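Local coordinates for protein acetone carboxylase alpha subunit (Xanthobacter autotrophicus Py2, PDB 5M45) that forms the alpha subunit of a multisubunit enzyme, belongs to the hydantoinase B/oxoprolinase family, carries a manganese site and packs against a second copy of itself, at residues 117-125 with 766-774; 384-394 with 758-766. All blocks are in the same frame, centred on the assembly; numbering follows the deposited sequence.

In the fold
The chain enters its seven-stranded sheet through strands 90-95 and 101-104 and then runs into helix 111-124, which with Asn-125 supplies 117-125. Much later, the loop after strand 378-381 gives 384-394. Both are met by the C-terminal tail. After helix 726-735 the tail meets 384-394 first, through 758-766, and closes interaction 2. It then continues through the shared Pro-766 to lie on helix 111-124 in interaction 1. Interaction 2 is therefore nested inside the loop closed by interaction 1. Their centres are about 15 Å apart. A magnesium ion held by Ser-763 O and Val-768 O bridges them, and both border the second subunit.

Interaction 1 (117-125 with 766-774); sequences AAIKYMIEN and PDVHTVQFV. With MG (magnesium ion), chain Q; AE4 (3,6,9,12,15-pentaoxaheptadecan-1-ol), chain P.
Tyr-121, in the last turn of helix 111-124, and Asn-125, just past its end, meet a nearly extended run of the tail, with Asn-125 CA 5.9 Å from His-769 CA and Tyr-121 nearest Val-771. Every second residue, His-769, Val-771 and Phe-773, turns toward the helix, while Thr-770 points away. All three hydrogen bonds across the contact use the amide of Asn-125. Its OD1 accepts from His-769 N at 2.8 Å on an in-plane lone pair. The same OD1 takes His-769 ND1 at 3.0 Å, in the imidazole plane but above the carbonyl plane. Asn-125 ND2 gives one bond to His-769 O at 2.8 Å and another back to Tyr-121 O. One side chain thus pairs with both backbone groups of His-769, much as a neighbouring strand would. With CG beside its own backbone N (chi1 -72°), Asn-125 folds back and sets ND2 3.3 Å above the centre of the Tyr-121 ring. Val-771 CG2 lies 3.8 Å from Lys-120 O. One turn back toward the helix N terminus lies Phe-773, its edge at Lys-120 CD and its CZ 3.8 Å from Ala-117 CB. Lys-120, extended, donates from NZ to O19 of the bound 3,6,9,12,15-pentaoxaheptadecan-1-ol at 2.9 Å and forms a salt bridge with Asp-100. Ala-117, Lys-120 and Phe-773 line the pocket of this ligand. Val-768 O binds magnesium, and the Tyr-121 hydroxyl bonds His-218 and Arg-222 of the second subunit. Helix 24-38 flanks Lys-120 and Val-771, helix 349-361 covers Ala-117 and Phe-773, and strand 138-141 packs on Ala-118 and Met-122.

Interaction 2 (384-394 with 758-766); sequences KGTWMNPDDRR and YSMDISELP. With MG (magnesium ion), chain Q.
Arg-393 and Met-760 lie side by side and point the same way. The sulfur sits at the guanidinium edge, in its plane, and Arg-393 NE makes a weak bond to Met-760 SD at 3.6 Å. Leu-765 crosses Arg-393 at about a right angle and puts CD2 over one guanidinium face, 3.7 Å from NE. The far nitrogens of Arg-393 bond Val-224 O and Arg-225 O of the second subunit. Its backbone N also donates to Met-760 O at 2.9 Å. Asp-392 OD2 takes the backbone N of Met-760 at 3.1 Å from one face of the carboxylate and Arg-394 NH2 from the opposite face. Arg-394 grips it side-on in a salt bridge, NE to OD1 and NH2 to OD2; with Arg-394 N and Met-760 N, four donors hold this buried carboxylate. The bond from Arg-394 N to OD1 closes an Asx turn. Asp-761 makes a second Asx turn in the tail, where its OD2 takes Ser-763 N at the 3-10 segment 762-764 and also Ser-763 OG. Each aspartate closes its turn with one oxygen and reaches across with the other, which joins the loop between strand 378-381 and helix 401-422 to the tail. Lys-384 crosses Asp-761 at about a right angle. Bent at chi2 (59°), it brings NZ above the carboxylate plane, 3.0 Å from Asp-761 OD1, in a salt bridge. The same NZ donates to Pro-390 O. Ser-759 OG may make a weak bond to Asp-391 OD2, though its proton has another possible acceptor. Ser-763 O binds magnesium at 2.5 Å.

Interaction 1 (117-125 with 766-774)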
loop_
_atom_site.group_PDB
_atom_site.type_symbol
_atom_site.label_atom_id
_atom_site.label_comp_id
_atom_site.label_asym_id
_atom_site.label_seq_id
_atom_site.Cartn_x
_atom_site.Cartn_y
_atom_site.Cartn_z
ATOM N N ALA A 117 2.616 -20.891 8.926
ATOM C CA ALA A 117 3.827 -20.087 8.994
ATOM C C ALA A 117 3.549 -18.652 9.496
ATOM O O ALA A 117 4.386 -18.078 10.168
ATOM C CB ALA A 117 4.550 -20.085 7.651
ATOM N N ALA A 118 2.388 -18.093 9.184
ATOM C CA ALA A 118 1.991 -16.788 9.730
ATOM C C ALA A 118 1.755 -16.866 11.254
ATOM O O ALA A 118 2.189 -15.971 11.994
ATOM C CB ALA A 118 0.761 -16.227 9.035
ATOM N N ILE A 119 1.080 -17.916 11.705
ATOM C CA ILE A 119 0.914 -18.152 13.144
ATOM C C ILE A 119 2.312 -18.278 13.825
ATOM O O ILE A 119 2.557 -17.659 14.863
ATOM C CB ILE A 119 0.062 -19.409 13.413
ATOM C CG1 ILE A 119 -1.398 -19.173 13.028
ATOM C CG2 ILE A 119 0.120 -19.812 14.891
ATOM C CD1 ILE A 119 -2.213 -20.433 12.769
ATOM N N LYS A 120 3.225 -19.031 13.203
ATOM C CA LYS A 120 4.556 -19.205 13.783
ATOM C C LYS A 120 5.363 -17.877 13.831
ATOM O O LYS A 120 6.145 -17.656 14.769
ATOM C CB LYS A 120 5.324 -20.326 13.061
ATOM C CG LYS A 120 4.711 -21.702 13.288
ATOM C CD LYS A 120 5.151 -22.754 12.267
ATOM C CE LYS A 120 4.261 -23.981 12.341
ATOM N NZ LYS A 120 4.657 -25.049 11.407
ATOM N N TYR A 121 5.170 -16.993 12.844
ATOM C CA TYR A 121 5.756 -15.653 12.896
ATOM C C TYR A 121 5.262 -14.866 14.149
ATOM O O TYR A 121 6.052 -14.202 14.838
ATOM C CB TYR A 121 5.469 -14.860 11.606
ATOM C CG TYR A 121 6.172 -13.513 11.528
ATOM C CD1 TYR A 121 7.479 -13.418 11.048
ATOM C CD2 TYR A 121 5.554 -12.343 11.955
ATOM C CE1 TYR A 121 8.133 -12.192 10.970
ATOM C CE2 TYR A 121 6.201 -11.098 11.874
ATOM C CZ TYR A 121 7.486 -11.026 11.390
ATOM O OH TYR A 121 8.148 -9.840 11.321
ATOM N N MET A 122 3.964 -14.914 14.411
ATOM C CA MET A 122 3.393 -14.311 15.638
ATOM C C MET A 122 3.985 -14.905 16.907
ATOM O O MET A 122 4.317 -14.179 17.864
ATOM C CB MET A 122 1.841 -14.391 15.655
ATOM C CG MET A 122 1.153 -13.594 14.526
ATOM S SD MET A 122 -0.635 -13.383 14.695
ATOM C CE MET A 122 -1.276 -14.911 14.061
ATOM N N ILE A 123 4.142 -16.212 16.921
ATOM C CA ILE A 123 4.753 -16.921 18.062
ATOM C C ILE A 123 6.185 -16.410 18.291
ATOM O O ILE A 123 6.539 -15.969 19.384
ATOM C CB ILE A 123 4.731 -18.453 17.837
ATOM C CG1 ILE A 123 3.283 -18.947 17.834
ATOM C CG2 ILE A 123 5.548 -19.163 18.925
ATOM C CD1 ILE A 123 3.095 -20.424 17.557
ATOM N N GLU A 124 6.980 -16.416 17.234
ATOM C CA GLU A 124 8.400 -16.104 17.303
ATOM C C GLU A 124 8.708 -14.624 17.532
ATOM O O GLU A 124 9.803 -14.287 17.988
ATOM C CB GLU A 124 9.021 -16.541 15.992
ATOM C CG GLU A 124 10.488 -16.736 15.995
ATOM C CD GLU A 124 11.027 -17.858 16.905
ATOM O OE1 GLU A 124 12.262 -18.008 16.789
ATOM O OE2 GLU A 124 10.384 -18.561 17.754
ATOM N N ASN A 125 7.774 -13.728 17.197
ATOM C CA ASN A 125 7.979 -12.285 17.358
ATOM C C ASN A 125 7.189 -11.660 18.548
ATOM O O ASN A 125 7.085 -10.430 18.670
ATOM C CB ASN A 125 7.661 -11.589 16.058
ATOM C CG ASN A 125 8.718 -11.856 15.003
ATOM O OD1 ASN A 125 9.709 -11.117 14.921
ATOM N ND2 ASN A 125 8.566 -12.942 14.250
ATOM N N PRO A 766 14.647 -3.834 12.306
ATOM C CA PRO A 766 14.653 -4.030 13.776
ATOM C C PRO A 766 13.491 -4.875 14.301
ATOM O O PRO A 766 12.348 -4.741 13.797
ATOM C CB PRO A 766 14.526 -2.592 14.323
ATOM C CG PRO A 766 15.063 -1.715 13.201
ATOM C CD PRO A 766 14.616 -2.405 11.942
ATOM N N ASP A 767 13.770 -5.711 15.306
ATOM C CA ASP A 767 12.759 -6.563 15.990
ATOM C C ASP A 767 12.135 -7.672 15.095
ATOM O O ASP A 767 11.143 -8.268 15.497
ATOM C CB ASP A 767 11.632 -5.702 16.619
ATOM C CG ASP A 767 10.748 -6.479 17.651
ATOM O OD1 ASP A 767 11.354 -7.219 18.499
ATOM O OD2 ASP A 767 9.476 -6.329 17.620
ATOM N N VAL A 768 12.702 -7.959 13.926
ATOM C CA VAL A 768 12.193 -8.999 13.030
ATOM C C VAL A 768 12.934 -10.340 13.253
ATOM O O VAL A 768 14.169 -10.435 13.076
ATOM C CB VAL A 768 12.300 -8.570 11.542
ATOM C CG1 VAL A 768 11.859 -9.692 10.614
ATOM C CG2 VAL A 768 11.445 -7.308 11.295
ATOM N N HIS A 769 12.183 -11.371 13.631
ATOM C CA HIS A 769 12.720 -12.720 13.823
ATOM C C HIS A 769 12.055 -13.663 12.815
ATOM O O HIS A 769 10.857 -13.923 12.918
ATOM C CB HIS A 769 12.397 -13.201 15.235
ATOM C CG HIS A 769 12.868 -12.276 16.311
ATOM N ND1 HIS A 769 12.174 -11.128 16.670
ATOM C CD2 HIS A 769 13.984 -12.303 17.078
ATOM C CE1 HIS A 769 12.838 -10.508 17.635
ATOM N NE2 HIS A 769 13.936 -11.200 17.892
ATOM N N THR A 770 12.799 -14.153 11.831
ATOM C CA THR A 770 12.184 -14.988 10.801
ATOM C C THR A 770 12.220 -16.449 11.240
ATOM O O THR A 770 13.107 -16.860 12.009
ATOM C CB THR A 770 12.855 -14.816 9.413
ATOM O OG1 THR A 770 14.263 -14.937 9.544
ATOM C CG2 THR A 770 12.613 -13.460 8.837
ATOM N N VAL A 771 11.255 -17.241 10.779
ATOM C CA VAL A 771 11.170 -18.659 11.154
ATOM C C VAL A 771 11.848 -19.495 10.064
ATOM O O VAL A 771 11.558 -19.319 8.893
ATOM C CB VAL A 771 9.703 -19.115 11.360
ATOM C CG1 VAL A 771 9.659 -20.535 11.971
ATOM C CG2 VAL A 771 8.964 -18.121 12.248
ATOM N N GLN A 772 12.712 -20.424 10.461
ATOM C CA GLN A 772 13.472 -21.197 9.492
ATOM C C GLN A 772 12.789 -22.561 9.265
ATOM O O GLN A 772 12.501 -23.276 10.238
ATOM C CB GLN A 772 14.887 -21.365 10.022
ATOM C CG GLN A 772 15.874 -21.863 8.980
ATOM C CD GLN A 772 15.977 -20.935 7.780
ATOM O OE1 GLN A 772 15.861 -21.354 6.617
ATOM N NE2 GLN A 772 16.168 -19.656 8.055
ATOM N N PHE A 773 12.484 -22.899 8.007
ATOM C CA PHE A 773 11.820 -24.170 7.670
ATOM C C PHE A 773 12.667 -25.104 6.790
ATOM O O PHE A 773 12.256 -26.238 6.595
ATOM C CB PHE A 773 10.456 -23.934 6.970
ATOM C CG PHE A 773 9.490 -23.103 7.747
ATOM C CD1 PHE A 773 8.614 -23.683 8.681
ATOM C CD2 PHE A 773 9.425 -21.757 7.552
ATOM C CE1 PHE A 773 7.730 -22.891 9.414
ATOM C CE2 PHE A 773 8.487 -20.960 8.241
ATOM C CZ PHE A 773 7.660 -21.531 9.188
ATOM N N VAL A 774 13.779 -24.629 6.221
ATOM C CA VAL A 774 14.593 -25.382 5.267
ATOM C C VAL A 774 16.084 -25.177 5.583
ATOM O O VAL A 774 16.442 -24.276 6.341
ATOM C CB VAL A 774 14.337 -24.948 3.801
ATOM C CG1 VAL A 774 12.852 -25.005 3.457
ATOM C CG2 VAL A 774 14.830 -23.522 3.533
HETATM MG MG MG Q . 16.471 -10.368 12.666
HETATM C C2 AE4 P . 16.897 -31.453 10.394
HETATM C C3 AE4 P . 16.308 -30.512 11.445
HETATM O O4 AE4 P . 15.033 -31.009 11.864
HETATM C C5 AE4 P . 14.560 -30.518 13.128
HETATM C C6 AE4 P . 13.027 -30.506 13.162
HETATM O O7 AE4 P . 12.484 -29.176 13.127
HETATM C C8 AE4 P . 12.625 -28.551 11.843
HETATM C C9 AE4 P . 12.104 -27.126 11.920
HETATM C C11 AE4 P . 10.533 -26.874 10.113
HETATM O O10 AE4 P . 10.738 -27.109 11.503
HETATM C C12 AE4 P . 9.508 -27.866 9.592
HETATM O O13 AE4 P . 8.182 -27.374 9.799
HETATM C C14 AE4 P . 7.260 -27.921 8.865
HETATM C C15 AE4 P . 5.838 -27.528 9.250
HETATM O O16 AE4 P . 5.658 -26.144 8.951
HETATM C C17 AE4 P . 5.002 -25.886 7.715
HETATM C C18 AE4 P . 4.726 -24.389 7.646
HETATM O O19 AE4 P . 3.928 -23.987 8.783
HETATM O O HOH W 1 9.815 -9.685 18.800
HETATM O O HOH W 2 16.376 -8.119 13.331
#

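Interaction 2 (384-394 with 758-766)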
loop_
_atom_site.group_PDB
_atom_site.type_symbol
_atom_site.label_atom_id
_atom_site.label_comp_id
_atom_site.label_asym_id
_atom_site.label_seq_id
_atom_site.Cartn_x
_atom_site.Cartn_y
_atom_site.Cartn_z
ATOM N N LYS A 384 20.029 -19.747 -0.041
ATOM C CA LYS A 384 19.600 -18.359 0.205
ATOM C C LYS A 384 20.010 -17.453 -0.943
ATOM O O LYS A 384 21.156 -17.450 -1.370
ATOM C CB LYS A 384 20.214 -17.854 1.549
ATOM C CG LYS A 384 19.682 -16.526 2.108
ATOM C CD LYS A 384 18.174 -16.541 2.371
ATOM C CE LYS A 384 17.704 -15.262 3.092
ATOM N NZ LYS A 384 16.221 -15.234 3.250
ATOM N N GLY A 385 19.083 -16.632 -1.416
ATOM C CA GLY A 385 19.311 -15.760 -2.573
ATOM C C GLY A 385 18.735 -16.206 -3.908
ATOM O O GLY A 385 18.666 -15.385 -4.845
ATOM N N THR A 386 18.358 -17.482 -4.017
ATOM C CA THR A 386 17.640 -18.000 -5.175
ATOM C C THR A 386 16.222 -17.420 -5.227
ATOM O O THR A 386 15.720 -16.843 -4.247
ATOM C CB THR A 386 17.579 -19.551 -5.176
ATOM O OG1 THR A 386 16.924 -19.988 -3.975
ATOM C CG2 THR A 386 19.001 -20.192 -5.246
ATOM N N TRP A 387 15.550 -17.589 -6.362
ATOM C CA TRP A 387 14.172 -17.074 -6.510
ATOM C C TRP A 387 13.170 -17.717 -5.539
ATOM O O TRP A 387 12.186 -17.057 -5.163
ATOM C CB TRP A 387 13.673 -17.180 -7.973
ATOM C CG TRP A 387 13.470 -18.622 -8.470
ATOM C CD1 TRP A 387 14.348 -19.380 -9.221
ATOM C CD2 TRP A 387 12.325 -19.428 -8.245
ATOM N NE1 TRP A 387 13.784 -20.620 -9.472
ATOM C CE2 TRP A 387 12.546 -20.668 -8.885
ATOM C CE3 TRP A 387 11.102 -19.217 -7.581
ATOM C CZ2 TRP A 387 11.580 -21.695 -8.876
ATOM C CZ3 TRP A 387 10.171 -20.239 -7.554
ATOM C CH2 TRP A 387 10.402 -21.458 -8.202
ATOM N N MET A 388 13.397 -18.989 -5.166
ATOM C CA MET A 388 12.569 -19.705 -4.185
ATOM C C MET A 388 12.905 -19.420 -2.693
ATOM O O MET A 388 12.159 -19.827 -1.819
ATOM C CB MET A 388 12.522 -21.231 -4.445
ATOM C CG MET A 388 13.828 -21.996 -4.234
ATOM S SD MET A 388 14.912 -22.092 -5.669
ATOM C CE MET A 388 14.011 -23.281 -6.680
ATOM N N ASN A 389 14.008 -18.723 -2.411
ATOM C CA ASN A 389 14.369 -18.316 -1.020
ATOM C C ASN A 389 15.138 -16.982 -1.092
ATOM O O ASN A 389 16.332 -16.925 -0.811
ATOM C CB ASN A 389 15.156 -19.433 -0.333
ATOM C CG ASN A 389 15.426 -19.186 1.142
ATOM O OD1 ASN A 389 14.793 -18.313 1.822
ATOM N ND2 ASN A 389 16.395 -19.926 1.668
ATOM N N PRO A 390 14.441 -15.903 -1.496
ATOM C CA PRO A 390 15.152 -14.646 -1.756
ATOM C C PRO A 390 15.705 -13.994 -0.522
ATOM O O PRO A 390 15.194 -14.204 0.577
ATOM C CB PRO A 390 14.093 -13.739 -2.407
ATOM C CG PRO A 390 12.966 -14.637 -2.794
ATOM C CD PRO A 390 12.994 -15.801 -1.856
ATOM N N ASP A 391 16.705 -13.153 -0.724
ATOM C CA ASP A 391 17.410 -12.438 0.356
ATOM C C ASP A 391 17.279 -10.915 0.240
ATOM O O ASP A 391 18.176 -10.165 0.693
ATOM C CB ASP A 391 18.895 -12.882 0.359
ATOM C CG ASP A 391 19.628 -12.529 -0.972
ATOM O OD1 ASP A 391 19.016 -12.156 -1.976
ATOM O OD2 ASP A 391 20.876 -12.586 -1.002
ATOM N N ASP A 392 16.180 -10.440 -0.368
ATOM C CA ASP A 392 15.948 -8.995 -0.518
ATOM C C ASP A 392 14.492 -8.636 -0.266
ATOM O O ASP A 392 13.596 -9.181 -0.898
ATOM C CB ASP A 392 16.388 -8.471 -1.895
ATOM C CG ASP A 392 16.451 -6.953 -1.943
ATOM O OD1 ASP A 392 15.398 -6.276 -2.061
ATOM O OD2 ASP A 392 17.569 -6.395 -1.796
ATOM N N ARG A 393 14.282 -7.675 0.626
ATOM C CA ARG A 393 12.957 -7.296 1.092
ATOM C C ARG A 393 12.152 -6.486 0.087
ATOM O O ARG A 393 11.029 -6.148 0.395
ATOM C CB ARG A 393 13.043 -6.535 2.432
ATOM C CG ARG A 393 13.695 -5.165 2.388
ATOM C CD ARG A 393 13.794 -4.592 3.804
ATOM N NE ARG A 393 14.393 -3.261 3.856
ATOM C CZ ARG A 393 13.754 -2.108 3.644
ATOM N NH1 ARG A 393 14.418 -0.972 3.727
ATOM N NH2 ARG A 393 12.470 -2.057 3.331
ATOM N N ARG A 394 12.714 -6.183 -1.097
ATOM C CA ARG A 394 11.993 -5.428 -2.145
ATOM C C ARG A 394 11.272 -6.265 -3.191
ATOM O O ARG A 394 10.611 -5.679 -4.040
ATOM C CB ARG A 394 12.939 -4.457 -2.883
ATOM C CG ARG A 394 13.497 -3.360 -1.980
ATOM C CD ARG A 394 14.638 -2.596 -2.637
ATOM N NE ARG A 394 15.747 -3.483 -2.868
ATOM C CZ ARG A 394 16.819 -3.201 -3.594
ATOM N NH1 ARG A 394 16.957 -2.018 -4.197
ATOM N NH2 ARG A 394 17.750 -4.121 -3.745
ATOM N N TYR A 758 24.344 -6.684 -4.219
ATOM C CA TYR A 758 23.794 -5.977 -3.070
ATOM C C TYR A 758 22.345 -6.376 -2.815
ATOM O O TYR A 758 21.496 -6.246 -3.703
ATOM C CB TYR A 758 23.936 -4.471 -3.267
ATOM C CG TYR A 758 25.377 -4.043 -3.232
ATOM C CD1 TYR A 758 26.179 -4.068 -4.392
ATOM C CD2 TYR A 758 25.990 -3.696 -2.016
ATOM C CE1 TYR A 758 27.533 -3.730 -4.333
ATOM C CE2 TYR A 758 27.318 -3.364 -1.964
ATOM C CZ TYR A 758 28.079 -3.373 -3.125
ATOM O OH TYR A 758 29.383 -2.969 -3.010
ATOM N N SER A 759 22.080 -6.863 -1.596
ATOM C CA SER A 759 20.728 -7.261 -1.183
ATOM C C SER A 759 20.551 -7.051 0.343
ATOM O O SER A 759 21.523 -7.089 1.086
ATOM C CB SER A 759 20.472 -8.717 -1.585
ATOM O OG SER A 759 21.461 -9.535 -0.989
ATOM N N MET A 760 19.330 -6.793 0.782
ATOM C CA MET A 760 19.023 -6.574 2.198
ATOM C C MET A 760 17.788 -7.393 2.575
ATOM O O MET A 760 16.677 -7.110 2.118
ATOM C CB MET A 760 18.799 -5.078 2.446
ATOM C CG MET A 760 18.614 -4.664 3.894
ATOM S SD MET A 760 17.986 -2.932 4.099
ATOM C CE MET A 760 18.334 -2.712 5.847
ATOM N N ASP A 761 18.001 -8.411 3.403
ATOM C CA ASP A 761 16.936 -9.313 3.850
ATOM C C ASP A 761 15.986 -8.668 4.876
ATOM O O ASP A 761 16.385 -7.786 5.631
ATOM C CB ASP A 761 17.545 -10.608 4.425
ATOM C CG ASP A 761 16.494 -11.692 4.657
ATOM O OD1 ASP A 761 16.005 -12.258 3.659
ATOM O OD2 ASP A 761 16.120 -11.955 5.842
ATOM N N ILE A 762 14.729 -9.111 4.900
ATOM C CA ILE A 762 13.748 -8.633 5.885
ATOM C C ILE A 762 14.210 -8.816 7.348
ATOM O O ILE A 762 13.890 -7.997 8.199
ATOM C CB ILE A 762 12.345 -9.232 5.652
ATOM C CG1 ILE A 762 11.274 -8.516 6.504
ATOM C CG2 ILE A 762 12.299 -10.740 5.940
ATOM C CD1 ILE A 762 11.167 -7.018 6.267
ATOM N N SER A 763 14.989 -9.866 7.633
ATOM C CA SER A 763 15.504 -10.068 9.004
ATOM C C SER A 763 16.520 -9.013 9.474
ATOM O O SER A 763 16.815 -8.978 10.655
ATOM C CB SER A 763 16.120 -11.460 9.165
ATOM O OG SER A 763 17.234 -11.595 8.246
ATOM N N GLU A 764 17.041 -8.175 8.576
ATOM C CA GLU A 764 17.901 -7.054 8.939
ATOM C C GLU A 764 17.130 -5.859 9.531
ATOM O O GLU A 764 17.747 -4.968 10.071
ATOM C CB GLU A 764 18.779 -6.605 7.735
ATOM C CG GLU A 764 19.700 -7.747 7.267
ATOM C CD GLU A 764 20.450 -7.464 5.985
ATOM O OE1 GLU A 764 21.057 -6.373 5.952
ATOM O OE2 GLU A 764 20.427 -8.302 5.008
ATOM N N LEU A 765 15.796 -5.804 9.418
ATOM C CA LEU A 765 15.060 -4.695 10.020
ATOM C C LEU A 765 14.862 -4.915 11.531
ATOM O O LEU A 765 14.903 -6.071 11.998
ATOM C CB LEU A 765 13.720 -4.482 9.315
ATOM C CG LEU A 765 13.729 -4.023 7.848
ATOM C CD1 LEU A 765 12.327 -3.659 7.386
ATOM C CD2 LEU A 765 14.644 -2.848 7.558
ATOM N N PRO A 766 14.647 -3.834 12.306
ATOM C CA PRO A 766 14.653 -4.030 13.776
ATOM C C PRO A 766 13.491 -4.875 14.301
ATOM O O PRO A 766 12.348 -4.741 13.797
ATOM C CB PRO A 766 14.526 -2.592 14.323
ATOM C CG PRO A 766 15.063 -1.715 13.201
ATOM C CD PRO A 766 14.616 -2.405 11.942
HETATM MG MG MG Q . 16.471 -10.368 12.666
HETATM O O HOH W 3 14.971 -14.159 6.335
HETATM O O HOH W 4 20.743 -10.218 1.964
HETATM O O HOH W 5 20.397 -3.647 -5.425
HETATM O O HOH W 2 16.376 -8.119 13.331
#